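Local coordinates for protein putative metal-dependent hydrolase (Bacillus subtilis, PDB 6KNS) that binds two zinc ions in a metallo-beta-lactamase fold and probably acts as a hydrolase, perhaps related to the endoribonucleases that process tRNA 3' ends, at residues G13-F18 with G222-L227; H65-H70 with T159-Y164; T134-I139 with I169-N174; F184-D189 with R228-T233; A193-S198 with L215-H220. All blocks are in the same frame, centred on the assembly; numbering follows the deposited sequence.

Contact 1. Residues G13-F18 with G222-L227; sequences GCYGGF and GVHDNL
Between 13-18 and 222-227 the backbones stay far apart: the nearest CA atoms, those of Tyr-15 and His-224, are separated by 11.3 Å, and no hydrogen bond crosses. Two long side chains bridge the distance, burying 66 Å² in all. His-224 points its CB at the loop and sets CG anti to its carbonyl carbon (chi1 -80°), which sends CE1 forward to Tyr-15. That carbon lies 3.5 Å from Tyr-15 OH and 3.7 Å from Tyr-15 CE1, both of which sit at the imidazole edge near its plane. With centroids 5.8 Å apart and planes at 47°, the pair is neither a stack nor edge-to-face. Next to that carbon, His-224 NE2 is hydrogen-bonded to Pro-219 O, which limits rotation of the imidazole. Around the start of the helix, Leu-227 N bonds to His-224 O at 2.9 Å. The Tyr-15 ring meets that of His-220, and its side chain lies about 7 Å from that of the zinc ligand His-217, at the edge of the dinuclear site. The contact thus joins the loop between strands 7-13 and 27-32 to the start of helix 225-231, beside the loop that follows strand 212-216.

Contact 2. Residues H65-H70 with T159-Y164; sequences HYHHDH and TADSSY. With ZN (zinc ion), chain H; ZN (zinc ion), chain G.
Asp-161 OD2 is shared by both zinc ions, 2.4 Å from the one in chain H and 2.3 Å from the one in chain G, and so bridges them. On the first zinc, His-65 NE2 binds at 2.3 Å and His-67 ND1 at 2.1 Å, so these two histidines offer different nitrogens. The second zinc takes His-70 NE2 at 2.2 Å and Asp-69 OD2 at 2.5 Å. His-140 completes the first site and His-217 the second. The other oxygen, Asp-161 OD1, lies 3.3 Å from His-70 CE1 with ring and carboxylate planes 78° apart, a packing contact. His-65 CE1 sits over the centre of one His-70 face, and His-70 ND1 bonds to Asp-40 OD2, a second-shell partner that helps fix its rotation. The spacing of 65-70 is the HxHxDH signature of the superfamily. This ligand loop runs from strand 60-62 of one sheet into the short, weakly bonded helix 68-71, while Asp-161 follows strand 155-158 of the other.

Contact 3. Residues T134-I139 with I169-N174; sequences TFLKTI and IPFSEN
Phe-171 leaves the end of helix 168-171 with CG anti to its backbone N (chi1 -172°), which throws its ring across strand 131-137. Its CB touches Leu-136 CD2 at 3.8 Å, and the methyl also lies beside CG. Farther out, the ring slides under Leu-136 CB: this carbon is 3.6 Å from the Phe-171 centroid and only 3° off the ring normal, the geometry of a CH-pi contact over the face. Phe-171 CE1 comes 3.5 Å from Phe-135 C, obliquely to the ring, and the same atom passes 4.1 Å from Thr-134 OG1. At the tip, Phe-171 CZ meets Thr-134 O at 3.5 Å, an oxygen lying near the ring plane at its edge, and Leu-136 N at 3.6 Å. The aromatic side chain therefore lies across the strand backbone from Thr-134 to Leu-136, and no hydrogen bond links the segments. The helix end is tied separately to the next strand, through Phe-171 O and Arg-148 NE. Phe-135, whose CB points away from Phe-171, stacks its ring on Phe-120, near strand 115-119 of the first sheet. One side of strand 131-137 thus receives the short helix while the other turns to the facing sheet, an alternation that fits the alpha/beta-beta/alpha sandwich of metallo-beta-lactamases.

Contact 4. Residues F184-D189 with R228-T233; sequences FYADQD and RKEAKT
Glu-230, Ala-186 and Tyr-185 account for nearly all of the 129 Å² buried here. The side chain of Glu-230, extended beyond CG, reaches from its helix to the loop, where OE1 accepts from Ala-186 N at 2.9 Å. The bond is bent, 138° at the hydrogen, and the amide approaches the oxygen from above the carboxylate plane, 65° out of it. OE1 has a second partner in Ser-198 OG, so two groups grip it. Ala-186 CB rests against the chain behind the carboxylate, 3.5 Å from Glu-230 CD and 3.6 Å from Glu-230 CG. Glu-230 OE2 comes to the edge of the Tyr-185 ring, near its plane, 3.8 Å from Tyr-185 CD2. Tyr-185 OH bonds farther away to Phe-221 O. The loop is closed by two bonds of its own: Gln-188 N donates to Tyr-185 O at 2.9 Å, and Tyr-185 N to Gln-188 OE1 at 2.9 Å, nearly straight at 172° and on an in-plane lone pair. The first closes a type I beta turn, Tyr-185 to Gln-188; Glu-230 ties it both to helix 225-231 and to the first turn of helix 198-208, two helices of the second half of the metallo-beta-lactamase fold.

Contact 5. Residues A193-S198 with L215-H220; sequences AGHMNS and LTHLPH. With ZN (zinc ion), chain G.
The contact borders the dinuclear zinc site: His-217 is a first-shell ligand, and His-195 stands beside it without binding the metal. His-217 NE2 holds the zinc of chain G at 2.1 Å. Its backbone has left-handed angles (phi 57°, psi 52°) just after strand 212-216, and with CG anti to N the imidazole swings into the site. The two histidines touch through one carbon each, His-195 CE1 and His-217 CE1, 3.5 Å apart; His-195 CE1 is also 3.9 Å from His-217 ND1. Ring centroids are 5.0 Å apart and the planes make 38°, with the side chains crossing at about a right angle, so the pair is oblique, not a stack. Ala-193 O sits 3.4 Å above one His-195 face, nearer the ring's border than its middle. From outside the segments, Glu-181 takes His-195 ND1 with OE2 and Met-196 N with OE1, which probably helps hold both the imidazole and the loop in place. Gly-194 O is hydrogen-bonded to His-140 ND1, which probably steadies a ligand of the other zinc. Chemically, the CE1-to-CE1 meeting is van der Waals packing: the polar ties lie elsewhere, zinc for His-217 NE2 and Glu-181 for His-195 ND1, so His-195 packs beside the metal centre without being a ligand.

Overall arrangement
Contacts 2 and 5, centres 10 Å apart, share the zinc of chain G, and contact 1 touches both: Gly-17 N reaches Asp-69 OD2 of contact 2, and Gly-16 O bonds to His-220 NE2 of contact 5, whose centre is 7 Å from that of contact 1. Contact 4 touches contacts 1 and 5 and shares helix 225-231 with contact 1. Contact 3 lies 23 Å from contact 1 between centres, but meets contact 2 through Thr-138 and Asp-161. Along the chain contact 1 spans contacts 2, 3 and 5; contacts 2 and 3 interleave, as do 1 and 4, and contact 5 falls within contact 4. Loops from both sheets converge on one metal centre.

Contact 1. Residues G13-F18 with G222-L227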
# COMPACT_ATOMS: atom_id res chain seq x y z
N GLY A 13 3.86 -1.65 10.80
CA GLY A 13 2.87 -2.66 10.38
C GLY A 13 3.45 -4.05 10.59
O GLY A 13 4.66 -4.24 10.53
N CYS A 14 2.59 -5.01 10.83
CA CYS A 14 3.07 -6.27 11.37
C CYS A 14 2.36 -7.53 10.87
O CYS A 14 2.72 -8.65 11.32
CB CYS A 14 3.00 -6.22 12.91
SG CYS A 14 1.35 -6.04 13.46
N TYR A 15 1.40 -7.40 9.95
CA TYR A 15 0.76 -8.58 9.35
C TYR A 15 1.53 -9.25 8.23
O TYR A 15 2.18 -8.58 7.41
CB TYR A 15 -0.68 -8.27 8.87
CG TYR A 15 -1.66 -8.33 10.04
CD1 TYR A 15 -2.32 -9.50 10.36
CD2 TYR A 15 -1.88 -7.22 10.82
CE1 TYR A 15 -3.15 -9.57 11.45
CE2 TYR A 15 -2.72 -7.25 11.92
CZ TYR A 15 -3.34 -8.44 12.23
OH TYR A 15 -4.21 -8.46 13.27
N GLY A 16 1.44 -10.58 8.17
CA GLY A 16 2.07 -11.31 7.10
C GLY A 16 1.17 -11.31 5.88
O GLY A 16 -0.02 -11.45 6.02
N GLY A 17 1.74 -11.15 4.68
CA GLY A 17 1.04 -11.34 3.42
C GLY A 17 0.24 -10.13 2.92
O GLY A 17 0.47 -9.63 1.82
N PHE A 18 -0.69 -9.66 3.75
CA PHE A 18 -1.64 -8.63 3.36
C PHE A 18 -2.23 -8.06 4.66
O PHE A 18 -2.17 -8.69 5.68
CB PHE A 18 -2.77 -9.22 2.50
CG PHE A 18 -3.63 -10.24 3.24
CD1 PHE A 18 -3.25 -11.56 3.31
CD2 PHE A 18 -4.83 -9.88 3.84
CE1 PHE A 18 -4.04 -12.49 3.97
CE2 PHE A 18 -5.62 -10.82 4.50
CZ PHE A 18 -5.22 -12.12 4.55
N GLY A 222 -6.89 -17.59 14.18
CA GLY A 222 -6.43 -18.02 15.51
C GLY A 222 -6.42 -16.92 16.55
O GLY A 222 -6.86 -15.79 16.30
N VAL A 223 -5.95 -17.29 17.74
CA VAL A 223 -5.86 -16.38 18.86
C VAL A 223 -4.41 -15.97 18.98
O VAL A 223 -3.58 -16.75 19.45
CB VAL A 223 -6.29 -17.07 20.13
CG1 VAL A 223 -6.25 -16.08 21.34
CG2 VAL A 223 -7.67 -17.66 19.90
N HIS A 224 -4.12 -14.74 18.54
CA HIS A 224 -2.74 -14.26 18.48
C HIS A 224 -2.02 -14.35 19.82
O HIS A 224 -0.83 -14.61 19.84
CB HIS A 224 -2.70 -12.79 18.02
CG HIS A 224 -2.84 -12.61 16.54
ND1 HIS A 224 -3.07 -11.38 15.95
CD2 HIS A 224 -2.80 -13.50 15.52
CE1 HIS A 224 -3.14 -11.53 14.64
NE2 HIS A 224 -2.98 -12.80 14.35
N ASP A 225 -2.72 -14.12 20.92
CA ASP A 225 -2.13 -14.27 22.26
C ASP A 225 -1.60 -15.68 22.52
O ASP A 225 -0.68 -15.85 23.33
CB ASP A 225 -3.11 -13.86 23.35
CG ASP A 225 -3.15 -12.34 23.58
OD1 ASP A 225 -2.56 -11.58 22.77
OD2 ASP A 225 -3.76 -11.90 24.57
N ASN A 226 -2.14 -16.69 21.83
CA ASN A 226 -1.60 -18.03 21.94
C ASN A 226 -0.19 -18.12 21.42
O ASN A 226 0.55 -18.96 21.90
CB ASN A 226 -2.45 -19.08 21.24
CG ASN A 226 -3.71 -19.42 22.00
OD1 ASN A 226 -3.83 -19.15 23.18
ND2 ASN A 226 -4.66 -20.04 21.32
N LEU A 227 0.18 -17.28 20.44
CA LEU A 227 1.56 -17.29 19.93
C LEU A 227 2.54 -16.89 21.03
O LEU A 227 3.58 -17.48 21.17
CB LEU A 227 1.72 -16.33 18.73
CG LEU A 227 0.87 -16.63 17.48
CD1 LEU A 227 0.87 -15.47 16.51
CD2 LEU A 227 1.38 -17.92 16.84

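Contact 2. Residues H65-H70 with T159-Y164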
# COMPACT_ATOMS: atom_id res chain seq x y z
N HIS A 65 13.60 -8.11 1.55
CA HIS A 65 13.33 -8.87 0.35
C HIS A 65 12.19 -8.25 -0.43
O HIS A 65 11.57 -7.27 0.04
CB HIS A 65 13.06 -10.34 0.66
CG HIS A 65 11.77 -10.65 1.38
ND1 HIS A 65 11.48 -10.18 2.65
CD2 HIS A 65 10.76 -11.49 1.04
CE1 HIS A 65 10.33 -10.71 3.04
NE2 HIS A 65 9.87 -11.50 2.08
N TYR A 66 11.91 -8.78 -1.61
CA TYR A 66 11.01 -8.11 -2.53
C TYR A 66 9.62 -8.72 -2.69
O TYR A 66 8.92 -8.43 -3.66
CB TYR A 66 11.69 -8.00 -3.89
CG TYR A 66 13.02 -7.22 -3.87
CD1 TYR A 66 13.01 -5.84 -3.73
CD2 TYR A 66 14.23 -7.84 -4.01
CE1 TYR A 66 14.16 -5.11 -3.74
CE2 TYR A 66 15.44 -7.08 -4.02
CZ TYR A 66 15.39 -5.72 -3.86
OH TYR A 66 16.49 -4.90 -3.88
N HIS A 67 9.18 -9.48 -1.70
CA HIS A 67 7.78 -9.92 -1.64
C HIS A 67 6.88 -8.68 -1.44
O HIS A 67 7.27 -7.74 -0.74
CB HIS A 67 7.58 -10.89 -0.46
CG HIS A 67 7.77 -12.34 -0.80
ND1 HIS A 67 7.96 -13.31 0.17
CD2 HIS A 67 7.70 -13.00 -1.99
CE1 HIS A 67 8.04 -14.50 -0.42
NE2 HIS A 67 7.89 -14.34 -1.73
N HIS A 68 5.69 -8.69 -2.05
CA HIS A 68 4.75 -7.55 -2.04
C HIS A 68 4.48 -6.97 -0.67
O HIS A 68 4.44 -5.75 -0.48
CB HIS A 68 3.40 -7.97 -2.61
CG HIS A 68 3.45 -8.42 -4.01
ND1 HIS A 68 3.95 -7.63 -5.03
CD2 HIS A 68 3.06 -9.59 -4.59
CE1 HIS A 68 3.85 -8.30 -6.18
NE2 HIS A 68 3.32 -9.48 -5.92
N ASP A 69 4.29 -7.85 0.30
CA ASP A 69 4.03 -7.38 1.67
C ASP A 69 5.20 -6.69 2.38
O ASP A 69 5.02 -6.17 3.49
CB ASP A 69 3.42 -8.51 2.51
CG ASP A 69 4.36 -9.69 2.67
OD1 ASP A 69 4.92 -10.11 1.66
OD2 ASP A 69 4.50 -10.20 3.79
N HIS A 70 6.35 -6.60 1.73
CA HIS A 70 7.49 -5.83 2.24
C HIS A 70 7.90 -4.62 1.39
O HIS A 70 8.75 -3.84 1.81
CB HIS A 70 8.69 -6.78 2.41
CG HIS A 70 8.42 -7.86 3.40
ND1 HIS A 70 8.99 -7.89 4.66
CD2 HIS A 70 7.56 -8.90 3.35
CE1 HIS A 70 8.49 -8.92 5.32
NE2 HIS A 70 7.64 -9.56 4.54
N THR A 159 14.46 -10.87 11.99
CA THR A 159 14.61 -12.09 11.21
C THR A 159 14.16 -11.92 9.75
O THR A 159 14.41 -12.80 8.93
CB THR A 159 13.76 -13.27 11.77
OG1 THR A 159 12.36 -12.93 11.66
CG2 THR A 159 14.10 -13.58 13.21
N ALA A 160 13.48 -10.83 9.42
CA ALA A 160 12.74 -10.79 8.18
C ALA A 160 11.91 -12.09 8.11
O ALA A 160 11.42 -12.58 9.15
CB ALA A 160 13.67 -10.62 6.97
N ASP A 161 11.75 -12.65 6.92
CA ASP A 161 10.99 -13.87 6.74
C ASP A 161 11.91 -15.04 6.61
O ASP A 161 12.84 -15.00 5.81
CB ASP A 161 10.21 -13.82 5.45
CG ASP A 161 9.05 -12.85 5.49
OD1 ASP A 161 8.93 -11.98 6.40
OD2 ASP A 161 8.24 -13.01 4.60
N SER A 162 11.62 -16.12 7.33
CA SER A 162 12.43 -17.34 7.21
C SER A 162 11.73 -18.53 7.84
O SER A 162 10.96 -18.37 8.79
CB SER A 162 13.76 -17.12 7.93
OG SER A 162 14.68 -18.17 7.68
N SER A 163 12.00 -19.72 7.33
CA SER A 163 11.80 -20.93 8.13
C SER A 163 13.04 -21.10 9.02
O SER A 163 14.06 -20.39 8.87
CB SER A 163 11.60 -22.18 7.26
OG SER A 163 12.73 -22.44 6.44
N TYR A 164 12.96 -22.04 9.95
CA TYR A 164 13.93 -22.11 11.04
C TYR A 164 15.33 -22.49 10.52
O TYR A 164 15.45 -23.30 9.62
CB TYR A 164 13.46 -23.11 12.15
CG TYR A 164 14.57 -23.31 13.17
CD1 TYR A 164 14.77 -22.37 14.19
CD2 TYR A 164 15.47 -24.33 13.04
CE1 TYR A 164 15.82 -22.51 15.08
CE2 TYR A 164 16.52 -24.47 13.92
CZ TYR A 164 16.70 -23.55 14.93
OH TYR A 164 17.75 -23.72 15.79
ZN ZN H . 8.30 -13.12 2.24
ZN ZN G . 6.61 -11.47 4.35

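Contact 3. Residues T134-I139 with I169-N174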
# COMPACT_ATOMS: atom_id res chain seq x y z
N THR A 134 24.31 -5.61 9.86
CA THR A 134 24.89 -6.83 9.29
C THR A 134 23.72 -7.77 8.96
O THR A 134 22.60 -7.60 9.47
CB THR A 134 25.90 -7.54 10.25
OG1 THR A 134 25.32 -7.64 11.55
CG2 THR A 134 27.29 -6.80 10.34
N PHE A 135 23.98 -8.76 8.11
CA PHE A 135 22.92 -9.52 7.40
C PHE A 135 23.10 -11.02 7.53
O PHE A 135 24.22 -11.49 7.63
CB PHE A 135 22.96 -9.17 5.92
CG PHE A 135 22.77 -7.70 5.66
CD1 PHE A 135 21.49 -7.16 5.61
CD2 PHE A 135 23.84 -6.87 5.57
CE1 PHE A 135 21.30 -5.79 5.41
CE2 PHE A 135 23.65 -5.51 5.35
CZ PHE A 135 22.38 -4.97 5.29
N LEU A 136 22.00 -11.76 7.51
CA LEU A 136 22.03 -13.23 7.39
C LEU A 136 21.00 -13.65 6.34
O LEU A 136 19.82 -13.25 6.42
CB LEU A 136 21.72 -13.89 8.72
CG LEU A 136 21.59 -15.42 8.79
CD1 LEU A 136 22.95 -16.10 8.51
CD2 LEU A 136 21.03 -15.87 10.15
N LYS A 137 21.43 -14.44 5.35
CA LYS A 137 20.47 -14.97 4.37
C LYS A 137 19.47 -15.92 5.05
O LYS A 137 19.87 -16.72 5.89
CB LYS A 137 21.20 -15.72 3.29
CG LYS A 137 20.38 -15.92 2.02
CD LYS A 137 21.36 -16.34 0.87
CE LYS A 137 20.59 -16.60 -0.42
NZ LYS A 137 19.43 -17.51 -0.13
N THR A 138 18.18 -15.77 4.72
CA THR A 138 17.15 -16.60 5.35
C THR A 138 16.78 -17.78 4.44
O THR A 138 17.18 -17.85 3.29
CB THR A 138 15.91 -15.76 5.69
OG1 THR A 138 15.30 -15.25 4.50
CG2 THR A 138 16.30 -14.58 6.64
N ILE A 139 16.00 -18.72 4.96
CA ILE A 139 15.47 -19.80 4.16
C ILE A 139 14.07 -19.35 3.80
O ILE A 139 13.19 -19.33 4.65
CB ILE A 139 15.46 -21.12 4.90
CG1 ILE A 139 16.83 -21.38 5.54
CG2 ILE A 139 15.04 -22.24 3.94
CD1 ILE A 139 17.07 -22.86 5.94
N ILE A 169 21.05 -18.35 15.55
CA ILE A 169 21.41 -18.28 16.96
C ILE A 169 22.66 -17.46 17.16
O ILE A 169 22.62 -16.49 17.92
CB ILE A 169 21.46 -19.67 17.62
CG1 ILE A 169 20.03 -20.20 17.80
CG2 ILE A 169 22.18 -19.64 18.99
CD1 ILE A 169 19.95 -21.69 18.11
N PRO A 170 23.78 -17.83 16.50
CA PRO A 170 24.96 -16.95 16.54
C PRO A 170 24.70 -15.55 15.99
O PRO A 170 25.19 -14.58 16.55
CB PRO A 170 25.99 -17.67 15.65
CG PRO A 170 25.51 -19.07 15.54
CD PRO A 170 24.07 -19.12 15.85
N PHE A 171 23.96 -15.46 14.90
CA PHE A 171 23.62 -14.15 14.35
C PHE A 171 22.94 -13.21 15.36
O PHE A 171 23.25 -12.03 15.40
CB PHE A 171 22.69 -14.31 13.15
CG PHE A 171 22.43 -13.03 12.40
CD1 PHE A 171 23.48 -12.36 11.75
CD2 PHE A 171 21.14 -12.51 12.33
CE1 PHE A 171 23.23 -11.17 11.03
CE2 PHE A 171 20.88 -11.34 11.62
CZ PHE A 171 21.91 -10.67 10.96
N SER A 172 22.02 -13.75 16.16
CA SER A 172 21.21 -12.95 17.08
C SER A 172 21.83 -12.86 18.47
O SER A 172 21.20 -12.32 19.38
CB SER A 172 19.81 -13.55 17.23
OG SER A 172 19.19 -13.77 15.97
N GLU A 173 23.05 -13.38 18.65
CA GLU A 173 23.67 -13.49 19.97
C GLU A 173 23.67 -12.19 20.78
O GLU A 173 24.19 -11.15 20.37
CB GLU A 173 25.11 -14.04 19.89
CG GLU A 173 25.63 -14.40 21.28
CD GLU A 173 26.90 -15.26 21.27
OE1 GLU A 173 27.66 -15.21 20.28
OE2 GLU A 173 27.12 -15.95 22.27
N ASN A 174 23.07 -12.28 21.96
CA ASN A 174 22.97 -11.17 22.89
C ASN A 174 22.19 -9.96 22.39
O ASN A 174 22.32 -8.90 22.96
CB ASN A 174 24.36 -10.77 23.39
CG ASN A 174 25.09 -11.93 24.05
OD1 ASN A 174 26.30 -12.08 23.89
ND2 ASN A 174 24.36 -12.77 24.78

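Contact 4. Residues F184-D189 with R228-T233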
# COMPACT_ATOMS: atom_id res chain seq x y z
N PHE A 184 3.09 -18.81 11.93
CA PHE A 184 2.41 -20.07 12.25
C PHE A 184 2.36 -20.39 13.74
O PHE A 184 3.23 -19.95 14.48
CB PHE A 184 3.08 -21.24 11.50
CG PHE A 184 2.80 -21.23 10.03
CD1 PHE A 184 1.79 -21.99 9.51
CD2 PHE A 184 3.54 -20.45 9.17
CE1 PHE A 184 1.52 -21.98 8.12
CE2 PHE A 184 3.27 -20.42 7.80
CZ PHE A 184 2.28 -21.19 7.27
N TYR A 185 1.35 -21.17 14.16
CA TYR A 185 1.15 -21.57 15.56
C TYR A 185 1.99 -22.81 15.86
O TYR A 185 2.51 -23.45 14.95
CB TYR A 185 -0.35 -21.83 15.85
CG TYR A 185 -1.17 -20.54 15.80
CD1 TYR A 185 -1.71 -20.07 14.60
CD2 TYR A 185 -1.32 -19.74 16.93
CE1 TYR A 185 -2.45 -18.87 14.56
CE2 TYR A 185 -2.03 -18.54 16.91
CZ TYR A 185 -2.58 -18.10 15.71
OH TYR A 185 -3.29 -16.94 15.69
N ALA A 186 2.10 -23.14 17.14
CA ALA A 186 3.03 -24.17 17.64
C ALA A 186 2.78 -25.52 17.03
O ALA A 186 3.71 -26.29 16.84
CB ALA A 186 2.95 -24.27 19.20
N ASP A 187 1.52 -25.82 16.72
CA ASP A 187 1.18 -27.14 16.15
C ASP A 187 1.47 -27.24 14.67
O ASP A 187 1.32 -28.31 14.13
CB ASP A 187 -0.31 -27.50 16.37
CG ASP A 187 -1.27 -26.54 15.67
OD1 ASP A 187 -1.33 -25.35 16.08
OD2 ASP A 187 -1.98 -26.97 14.71
N GLN A 188 1.83 -26.14 14.01
CA GLN A 188 1.91 -26.10 12.56
C GLN A 188 3.37 -26.01 12.11
O GLN A 188 4.21 -25.44 12.83
CB GLN A 188 1.20 -24.85 12.01
CG GLN A 188 -0.31 -24.71 12.23
CD GLN A 188 -0.79 -23.38 11.69
OE1 GLN A 188 -0.46 -22.31 12.24
NE2 GLN A 188 -1.53 -23.42 10.58
N ASP A 189 3.62 -26.49 10.89
CA ASP A 189 4.95 -26.49 10.28
C ASP A 189 5.02 -25.45 9.17
O ASP A 189 4.35 -25.59 8.15
CB ASP A 189 5.24 -27.86 9.68
CG ASP A 189 6.65 -27.96 9.09
OD1 ASP A 189 7.47 -27.01 9.17
OD2 ASP A 189 6.94 -29.03 8.53
N ARG A 228 2.19 -15.87 21.80
CA ARG A 228 2.96 -15.50 22.96
C ARG A 228 3.05 -16.62 24.02
O ARG A 228 4.15 -16.89 24.53
CB ARG A 228 2.37 -14.26 23.60
CG ARG A 228 3.09 -13.83 24.83
CD ARG A 228 2.44 -12.61 25.48
NE ARG A 228 3.03 -12.47 26.80
CZ ARG A 228 2.74 -13.22 27.86
NH1 ARG A 228 1.78 -14.16 27.82
NH2 ARG A 228 3.40 -13.01 28.98
N LYS A 229 1.93 -17.26 24.35
CA LYS A 229 1.97 -18.33 25.36
C LYS A 229 2.83 -19.53 24.90
O LYS A 229 3.58 -20.14 25.69
CB LYS A 229 0.56 -18.83 25.65
CG LYS A 229 -0.34 -17.83 26.33
CD LYS A 229 -1.71 -18.45 26.65
CE LYS A 229 -2.65 -17.40 27.20
NZ LYS A 229 -3.99 -17.94 27.43
N GLU A 230 2.70 -19.85 23.63
CA GLU A 230 3.47 -20.94 23.02
C GLU A 230 4.95 -20.59 23.04
O GLU A 230 5.77 -21.43 23.37
CB GLU A 230 3.02 -21.17 21.57
CG GLU A 230 1.65 -21.80 21.44
CD GLU A 230 0.98 -21.52 20.09
OE1 GLU A 230 1.65 -21.07 19.11
OE2 GLU A 230 -0.24 -21.73 19.99
N ALA A 231 5.30 -19.35 22.67
CA ALA A 231 6.72 -18.98 22.68
C ALA A 231 7.30 -19.05 24.10
O ALA A 231 8.44 -19.46 24.29
CB ALA A 231 6.95 -17.61 22.07
N LYS A 232 6.49 -18.66 25.08
CA LYS A 232 6.91 -18.70 26.48
C LYS A 232 7.11 -20.14 27.01
O LYS A 232 7.65 -20.29 28.09
CB LYS A 232 5.91 -17.95 27.41
CG LYS A 232 5.69 -16.47 27.09
CD LYS A 232 6.74 -15.56 27.65
CE LYS A 232 6.78 -15.52 29.23
NZ LYS A 232 8.22 -15.83 29.69
N THR A 233 6.65 -21.18 26.29
CA THR A 233 6.90 -22.55 26.76
C THR A 233 8.36 -22.87 26.50
O THR A 233 8.87 -23.81 27.05
CB THR A 233 6.02 -23.60 26.07
OG1 THR A 233 6.29 -23.65 24.65
CG2 THR A 233 4.55 -23.29 26.34

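Contact 5. Residues A193-S198 with L215-H220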
# COMPACT_ATOMS: atom_id res chain seq x y z
N ALA A 193 6.26 -22.99 3.51
CA ALA A 193 6.02 -21.58 3.17
C ALA A 193 7.20 -20.66 3.45
O ALA A 193 7.10 -19.45 3.22
CB ALA A 193 4.76 -21.06 3.92
N GLY A 194 8.29 -21.17 4.00
CA GLY A 194 9.41 -20.31 4.36
C GLY A 194 9.15 -19.41 5.56
O GLY A 194 9.62 -18.25 5.62
N HIS A 195 8.40 -19.94 6.52
CA HIS A 195 8.06 -19.21 7.75
C HIS A 195 8.33 -20.03 9.01
O HIS A 195 8.60 -21.22 8.97
CB HIS A 195 6.59 -18.78 7.74
CG HIS A 195 6.26 -17.77 6.69
ND1 HIS A 195 6.91 -16.55 6.58
CD2 HIS A 195 5.33 -17.79 5.70
CE1 HIS A 195 6.39 -15.87 5.58
NE2 HIS A 195 5.45 -16.61 5.01
N MET A 196 8.26 -19.35 10.15
CA MET A 196 8.45 -20.00 11.45
C MET A 196 7.19 -20.00 12.31
O MET A 196 6.26 -19.24 12.06
CB MET A 196 9.57 -19.27 12.20
CG MET A 196 10.97 -19.74 11.76
SD MET A 196 12.30 -19.07 12.78
CE MET A 196 12.25 -17.34 12.27
N ASN A 197 7.18 -20.87 13.32
CA ASN A 197 6.14 -20.84 14.33
C ASN A 197 6.67 -20.29 15.68
O ASN A 197 7.84 -19.93 15.84
CB ASN A 197 5.46 -22.22 14.50
CG ASN A 197 6.38 -23.30 15.10
OD1 ASN A 197 7.40 -23.03 15.76
ND2 ASN A 197 6.00 -24.54 14.89
N SER A 198 5.75 -20.22 16.62
CA SER A 198 6.00 -19.72 17.95
C SER A 198 7.13 -20.44 18.68
O SER A 198 7.95 -19.78 19.32
CB SER A 198 4.68 -19.80 18.77
OG SER A 198 4.06 -21.09 18.59
N LEU A 215 7.02 -10.91 18.49
CA LEU A 215 6.50 -11.75 17.46
C LEU A 215 5.74 -10.92 16.45
O LEU A 215 4.88 -10.12 16.80
CB LEU A 215 5.58 -12.81 18.10
CG LEU A 215 6.23 -13.68 19.20
CD1 LEU A 215 5.17 -14.63 19.83
CD2 LEU A 215 7.43 -14.48 18.67
N THR A 216 6.02 -11.13 15.17
CA THR A 216 5.42 -10.32 14.12
C THR A 216 5.13 -11.17 12.85
O THR A 216 5.20 -12.42 12.86
CB THR A 216 6.34 -9.10 13.86
OG1 THR A 216 5.69 -8.19 12.97
CG2 THR A 216 7.71 -9.53 13.27
N HIS A 217 4.77 -10.50 11.76
CA HIS A 217 4.40 -11.16 10.51
C HIS A 217 3.26 -12.13 10.77
O HIS A 217 3.30 -13.29 10.39
CB HIS A 217 5.59 -11.88 9.91
CG HIS A 217 5.55 -11.97 8.42
ND1 HIS A 217 4.90 -12.98 7.75
CD2 HIS A 217 6.05 -11.14 7.47
CE1 HIS A 217 5.04 -12.80 6.45
NE2 HIS A 217 5.73 -11.68 6.25
N LEU A 218 2.22 -11.58 11.40
CA LEU A 218 1.19 -12.35 12.07
C LEU A 218 0.19 -12.97 11.11
O LEU A 218 -0.03 -12.44 10.02
CB LEU A 218 0.44 -11.44 13.05
CG LEU A 218 1.28 -10.78 14.11
CD1 LEU A 218 0.41 -9.73 14.93
CD2 LEU A 218 1.94 -11.85 14.99
N PRO A 219 -0.43 -14.10 11.51
CA PRO A 219 -1.42 -14.78 10.67
C PRO A 219 -2.80 -14.14 10.76
O PRO A 219 -3.04 -13.32 11.63
CB PRO A 219 -1.46 -16.19 11.26
CG PRO A 219 -1.10 -16.01 12.71
CD PRO A 219 -0.10 -14.86 12.72
N HIS A 220 -3.70 -14.51 9.86
CA HIS A 220 -5.04 -13.96 9.80
C HIS A 220 -6.08 -14.97 10.33
O HIS A 220 -7.21 -14.98 9.88
CB HIS A 220 -5.36 -13.58 8.33
CG HIS A 220 -4.43 -12.53 7.79
ND1 HIS A 220 -4.74 -11.19 7.81
CD2 HIS A 220 -3.17 -12.62 7.31
CE1 HIS A 220 -3.72 -10.50 7.33
NE2 HIS A 220 -2.76 -11.34 7.00
ZN ZN G . 6.61 -11.47 4.35